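Local coordinates for cellulosomal scaffoldin anchoring protein C (Acetivibrio cellulolyticus, PDB 4UYP) that binds the dockerin of the adaptor scaffoldin ScaB through its cohesin modules, of which this is the third, to attach the cellulosome to the cell surface, at the interface of chains A and B. Coordinates in Å, arbitrary orientation; residue numbers count along the deposited sequence, not the author numbering. Chains: chain A/B, Cellulosomal scaffoldin anchoring protein C.

The interface of chains A and B. Residues chain A 131-134; chain B 109, 111, 138.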
# COMPACT_ATOMS: atom_id res chain seq x y z
N ASN A 131 -14.86 4.55 11.07
CA ASN A 131 -15.79 3.99 10.08
C ASN A 131 -15.74 4.65 8.77
O ASN A 131 -16.69 4.75 8.04
CB ASN A 131 -17.17 3.93 10.68
CG ASN A 131 -17.68 5.29 11.01
OD1 ASN A 131 -16.92 6.31 11.00
ND2 ASN A 131 -18.94 5.42 11.27
N VAL A 132 -14.54 5.20 8.43
CA VAL A 132 -14.40 5.76 7.08
C VAL A 132 -14.27 4.68 6.05
O VAL A 132 -13.61 3.63 6.30
CB VAL A 132 -13.09 6.58 6.91
CG1 VAL A 132 -13.11 7.24 5.49
CG2 VAL A 132 -12.94 7.57 8.04
N VAL A 133 -14.91 4.93 4.92
CA VAL A 133 -14.92 3.99 3.77
C VAL A 133 -14.07 4.60 2.65
O VAL A 133 -14.27 5.78 2.31
CB VAL A 133 -16.39 3.74 3.38
CG1 VAL A 133 -16.55 3.08 2.01
CG2 VAL A 133 -17.03 2.81 4.45
N TYR A 134 -13.12 3.79 2.15
CA TYR A 134 -12.25 4.20 1.04
C TYR A 134 -12.85 3.65 -0.29
O TYR A 134 -13.25 2.43 -0.34
CB TYR A 134 -10.84 3.74 1.25
CG TYR A 134 -10.19 4.10 2.61
CD1 TYR A 134 -10.44 5.32 3.30
CD2 TYR A 134 -9.25 3.18 3.17
CE1 TYR A 134 -9.90 5.53 4.58
CE2 TYR A 134 -8.57 3.40 4.31
CZ TYR A 134 -8.95 4.49 5.07
OH TYR A 134 -8.36 4.79 6.35
N LEU B 109 -15.05 0.01 10.88
CA LEU B 109 -14.97 -0.60 9.54
C LEU B 109 -13.52 -0.60 9.14
O LEU B 109 -12.87 0.50 9.15
CB LEU B 109 -15.77 0.21 8.49
CG LEU B 109 -17.26 0.41 8.89
CD1 LEU B 109 -17.92 1.28 7.84
CD2 LEU B 109 -18.04 -0.89 8.95
N ASN B 111 -10.82 -1.18 6.21
CA ASN B 111 -10.65 -1.34 4.74
C ASN B 111 -9.45 -2.27 4.46
O ASN B 111 -8.31 -2.02 4.95
CB ASN B 111 -10.33 0.06 4.22
CG ASN B 111 -11.54 0.96 4.37
OD1 ASN B 111 -12.42 0.97 3.47
ND2 ASN B 111 -11.56 1.74 5.42
N LYS B 138 -14.18 -4.89 3.20
CA LYS B 138 -14.19 -4.24 4.50
C LYS B 138 -14.52 -5.33 5.56
O LYS B 138 -15.23 -6.31 5.29
CB LYS B 138 -15.32 -3.20 4.59
CG LYS B 138 -15.11 -2.03 3.64
CD LYS B 138 -16.39 -1.17 3.71
CE LYS B 138 -16.70 -0.36 2.52
NZ LYS B 138 -16.50 -0.98 1.26
O HOH W 1 -12.33 3.19 8.57
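B:Asn111 and A:Tyr134 each turn CG away from their own carbonyl carbon, which brings the two groups side by side, and their second torsions (chi2 -85° for the asparagine) turn amide and ring nearly parallel. The two planes are 20° apart, a stack held off-centre: B:Asn111 ND2 sits 3.5 Å from A:Tyr134 CD2, toward the rim of the ring. The same amide illustrates how a primary carboxamide can read a backbone by imitating a neighbouring strand. B:Asn111 ND2 donates to the carbonyl O of A:Val132 at 2.9 Å, with the acceptor almost exactly in the amide plane. B:Asn111 OD1 accepts from the backbone N of A:Tyr134 at 3.2 Å; here the N-H points almost straight at the oxygen but comes from above the carbonyl plane. Bonds at both ends and the ring over its face together fix the rotation of the amide. The A:Val132 carbonyl is gripped a second time by a water, 2.6 Å from its O, that passes the link on to the carbonyl O of B:Leu109.

Beside this polar core lies an apolar flank. A:Val133, at the start of strand 133-135, sets both methyls against CE of B:Lys138, whose aliphatic chain crosses it at about a right angle and is bent at its last torsion. CG2 also meets CD1 of B:Leu109, whose CG rests near CB of A:Asn131. The whole interface is two-fold symmetric, so the patch recurs with the chains exchanged; this cohesin pairing may be a product of crystal packing. The lysine contact is tight, with A:Val133 CG1 3.5 Å from B:Lys138 CE.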